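Local coordinates for proximal thread matrix protein 1 (PDB 4CN9) that probably binds collagen in the mussel byssus through von Willebrand factor type A domains, and carries bound zinc, including zinc in a MIDAS motif, at residues D432-K435 with L436-S440; T290-D293 with G294-A298. All coordinates share one frame; numbering follows the deposited sequence.

Contact 1. Residues D432-K435 with L436-S440; sequences DVVK and LACMS
V434 and C438 sit one helical turn apart, and the side-chain contact between them runs from one methyl to the sulfur: CG1 of V434 lies 4.0 Å from SG of C438. CG1 is anti to the backbone N of V434 (chi1 168°), which swings it beside the carbonyl carbon and so toward the next turn. The sulfur also passes 3.5 Å from V434 O, the same oxygen that receives the amide of C438 at 2.8 Å between N and O; that N-H arrives tilted 21° from the carbonyl plane. Since C438 is joined by a disulfide to C249, the end of the helix is tied covalently, through the residue that follows it, to the chain ahead of the domain's first central strand, 253-260. The helix is 430-437, the final one of the second von Willebrand factor type A domain, and it packs against its central sheet. V433 rests on I396 and F418, A437 on F287, so short or branched apolar residues suit this buried side, whereas D432 and K435 are exposed. L436 folds its isobutyl group back along the helix, CG lying 3.5 Å from D432 O, and its side chain meets V394 and F418. Its amide makes a weak bond to that oxygen, 3.4 Å from L436 N to D432 O, while A437 N to V433 O is a straighter 2.8 Å bond at 166°. Beyond C438 the chain changes course: M439 N bonds to L436 O at 2.9 Å, and M439 takes an extended conformation that starts strand 439-447, with its side chain on V392.

Contact 2. Residues T290-D293 with G294-A298; sequences TGPD and GTQFA
The ring of F297 meets T290 at its edge: methyl CG2 of T290 lies in the ring plane, 4.0 Å from CE2, and the two side chains cross at about a right angle. Outside the two segments, the F287 ring meets that of F297 edge-to-face. The second flat group, the amide of Q296, is reached by P292, whose CA is 3.8 Å from OE1. CG of Q296 is anti to its own carbonyl carbon (chi1 -71°), which lays that methylene 3.4 Å from G291 O. A long polar side chain suits this position because both ends of the amide are engaged: OE1 bonds to K313 and NE2 to D254. In T290 the methyl serves the apolar ring while OG1 bonds to the backbone of S316. Backbone bonds close the loop. G294 N reaches G291 O at 2.9 Å across a type I turn, with proline at its second position, where the ring's restricted phi fits. G291 N reaches T295 O at 2.7 Å, arriving 47° out of the carbonyl plane. Glycine suits the place of G291, where a positive phi of 107° would press a CB against the preceding carbonyl oxygen. With G294 and T295 both facing G291, the turn ends in a classic beta bulge, from which strand 295-302 enters the central sheet of the second von Willebrand factor type A domain.

How the contacts relate
Contact 2 comes first along the chain and leads into strand 295-302, while contact 1 ends the last helix of the same half of the protein and hands over to strand 439-447. Their centres are about 15 Å apart and their nearest atoms about 7 Å, so they do not touch. F287 bridges them: it meets A437 and C438 of contact 1, and T295 and F297 of contact 2. Neither lies at a zinc site, though the strand that contact 1 begins carries H446, a ligand of the zinc shared with E49 and D51. A bound glycerol, probably from crystallisation, comes within about 3 Å, nearest atoms, of the T290 side chain.

Contact 1. Residues D432-K435 with L436-S440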
loop_
_atom_site.group_PDB
_atom_site.type_symbol
_atom_site.label_atom_id
_atom_site.label_comp_id
_atom_site.label_asym_id
_atom_site.label_seq_id
_atom_site.Cartn_x
_atom_site.Cartn_y
_atom_site.Cartn_z
ATOM N N ASP A 432 10.172 6.431 10.651
ATOM C CA ASP A 432 9.310 5.603 9.826
ATOM C C ASP A 432 8.050 6.361 9.430
ATOM O O ASP A 432 7.592 6.246 8.296
ATOM C CB ASP A 432 8.947 4.304 10.549
ATOM C CG ASP A 432 10.097 3.313 10.582
ATOM O OD1 ASP A 432 10.999 3.429 9.728
ATOM O OD2 ASP A 432 10.092 2.415 11.456
ATOM N N VAL A 433 7.491 7.148 10.339
ATOM C CA VAL A 433 6.270 7.887 10.002
ATOM C C VAL A 433 6.554 8.969 8.969
ATOM O O VAL A 433 5.795 9.127 8.033
ATOM C CB VAL A 433 5.542 8.443 11.248
ATOM C CG1 VAL A 433 4.434 9.406 10.852
ATOM C CG2 VAL A 433 4.976 7.289 12.070
ATOM N N VAL A 434 7.668 9.686 9.123
ATOM C CA VAL A 434 8.082 10.705 8.152
ATOM C C VAL A 434 8.257 10.136 6.736
ATOM O O VAL A 434 7.830 10.765 5.758
ATOM C CB VAL A 434 9.377 11.431 8.626
ATOM C CG1 VAL A 434 9.984 12.265 7.522
ATOM C CG2 VAL A 434 9.074 12.310 9.844
ATOM N N LYS A 435 8.875 8.959 6.620
ATOM C CA LYS A 435 9.070 8.336 5.314
ATOM C C LYS A 435 7.738 8.088 4.633
ATOM O O LYS A 435 7.640 8.210 3.418
ATOM C CB LYS A 435 9.809 6.996 5.404
ATOM C CG LYS A 435 11.306 7.091 5.665
ATOM C CD LYS A 435 11.921 5.688 5.694
ATOM C CE LYS A 435 13.361 5.696 6.195
ATOM N NZ LYS A 435 13.924 4.314 6.295
ATOM N N LEU A 436 6.718 7.725 5.406
ATOM C CA LEU A 436 5.379 7.567 4.839
ATOM C C LEU A 436 4.721 8.930 4.564
ATOM O O LEU A 436 4.118 9.128 3.520
ATOM C CB LEU A 436 4.503 6.724 5.771
ATOM C CG LEU A 436 5.050 5.323 6.073
ATOM C CD1 LEU A 436 4.139 4.566 7.020
ATOM C CD2 LEU A 436 5.245 4.534 4.792
ATOM N N ALA A 437 4.821 9.869 5.503
ATOM C CA ALA A 437 4.243 11.189 5.300
ATOM C C ALA A 437 4.817 11.849 4.051
ATOM O O ALA A 437 4.113 12.588 3.358
ATOM C CB ALA A 437 4.469 12.079 6.515
ATOM N N CYS A 438 6.094 11.582 3.768
ATOM C CA CYS A 438 6.760 12.143 2.594
ATOM C C CYS A 438 6.555 11.344 1.310
ATOM O O CYS A 438 7.087 11.710 0.265
ATOM C CB CYS A 438 8.274 12.282 2.869
ATOM S SG CYS A 438 8.630 13.640 4.021
ATOM N N MET A 439 5.820 10.234 1.381
ATOM C CA MET A 439 5.672 9.392 0.202
ATOM C C MET A 439 4.846 10.115 -0.846
ATOM O O MET A 439 3.838 10.752 -0.536
ATOM C CB MET A 439 5.026 8.056 0.553
ATOM C CG MET A 439 5.176 6.990 -0.532
ATOM S SD MET A 439 4.424 5.424 -0.018
ATOM C CE MET A 439 2.746 6.002 0.181
ATOM N N SER A 440 5.293 10.013 -2.092
ATOM C CA SER A 440 4.685 10.718 -3.210
ATOM C C SER A 440 4.495 9.725 -4.351
ATOM O O SER A 440 5.471 9.182 -4.889
ATOM C CB SER A 440 5.594 11.871 -3.654
ATOM O OG SER A 440 5.023 12.552 -4.754
#

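Contact 2. Residues T290-D293 with G294-A298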
loop_
_atom_site.group_PDB
_atom_site.type_symbol
_atom_site.label_atom_id
_atom_site.label_comp_id
_atom_site.label_asym_id
_atom_site.label_seq_id
_atom_site.Cartn_x
_atom_site.Cartn_y
_atom_site.Cartn_z
ATOM N N THR A 290 6.507 24.676 3.037
ATOM C CA THR A 290 5.076 24.595 3.291
ATOM C C THR A 290 4.325 25.657 2.514
ATOM O O THR A 290 4.905 26.673 2.090
ATOM C CB THR A 290 4.772 24.742 4.791
ATOM O OG1 THR A 290 5.370 25.944 5.291
ATOM C CG2 THR A 290 5.329 23.548 5.557
ATOM N N GLY A 291 3.031 25.423 2.324
ATOM C CA GLY A 291 2.176 26.346 1.605
ATOM C C GLY A 291 1.796 25.842 0.227
ATOM O O GLY A 291 2.055 24.689 -0.115
ATOM N N PRO A 292 1.187 26.720 -0.582
ATOM C CA PRO A 292 0.622 26.348 -1.886
ATOM C C PRO A 292 1.676 25.871 -2.873
ATOM O O PRO A 292 1.330 25.178 -3.822
ATOM C CB PRO A 292 -0.026 27.654 -2.379
ATOM C CG PRO A 292 -0.227 28.474 -1.145
ATOM C CD PRO A 292 0.878 28.111 -0.218
ATOM N N ASP A 293 2.938 26.217 -2.642
ATOM C CA ASP A 293 4.017 25.815 -3.539
ATOM C C ASP A 293 4.709 24.555 -3.058
ATOM O O ASP A 293 5.673 24.103 -3.670
ATOM C CB ASP A 293 5.074 26.919 -3.644
ATOM C CG ASP A 293 4.583 28.120 -4.396
ATOM O OD1 ASP A 293 3.756 27.935 -5.318
ATOM O OD2 ASP A 293 5.025 29.242 -4.064
ATOM N N GLY A 294 4.254 24.005 -1.942
ATOM C CA GLY A 294 4.850 22.784 -1.433
ATOM C C GLY A 294 3.835 21.977 -0.656
ATOM O O GLY A 294 2.840 21.513 -1.207
ATOM N N THR A 295 4.088 21.837 0.636
ATOM C CA THR A 295 3.271 20.991 1.488
ATOM C C THR A 295 2.294 21.830 2.289
ATOM O O THR A 295 2.664 22.815 2.947
ATOM C CB THR A 295 4.156 20.200 2.442
ATOM O OG1 THR A 295 5.239 19.638 1.698
ATOM C CG2 THR A 295 3.353 19.090 3.148
ATOM N N GLN A 296 1.032 21.442 2.228
ATOM C CA GLN A 296 0.003 22.102 3.011
ATOM C C GLN A 296 -0.411 21.155 4.118
ATOM O O GLN A 296 -0.396 19.938 3.931
ATOM C CB GLN A 296 -1.168 22.454 2.114
ATOM C CG GLN A 296 -0.843 23.577 1.157
ATOM C CD GLN A 296 -2.047 24.096 0.409
ATOM O OE1 GLN A 296 -2.247 25.307 0.318
ATOM N NE2 GLN A 296 -2.854 23.193 -0.131
ATOM N N PHE A 297 -0.740 21.718 5.275
ATOM C CA PHE A 297 -1.142 20.932 6.432
ATOM C C PHE A 297 -2.528 21.338 6.938
ATOM O O PHE A 297 -2.936 22.473 6.784
ATOM C CB PHE A 297 -0.127 21.121 7.565
ATOM C CG PHE A 297 1.142 20.342 7.376
ATOM C CD1 PHE A 297 1.221 19.023 7.765
ATOM C CD2 PHE A 297 2.250 20.932 6.807
ATOM C CE1 PHE A 297 2.393 18.294 7.597
ATOM C CE2 PHE A 297 3.422 20.210 6.640
ATOM C CZ PHE A 297 3.489 18.895 7.019
ATOM N N ALA A 298 -3.237 20.399 7.552
ATOM C CA ALA A 298 -4.517 20.676 8.195
ATOM C C ALA A 298 -4.577 19.864 9.492
ATOM O O ALA A 298 -3.873 18.855 9.631
ATOM C CB ALA A 298 -5.665 20.284 7.267
#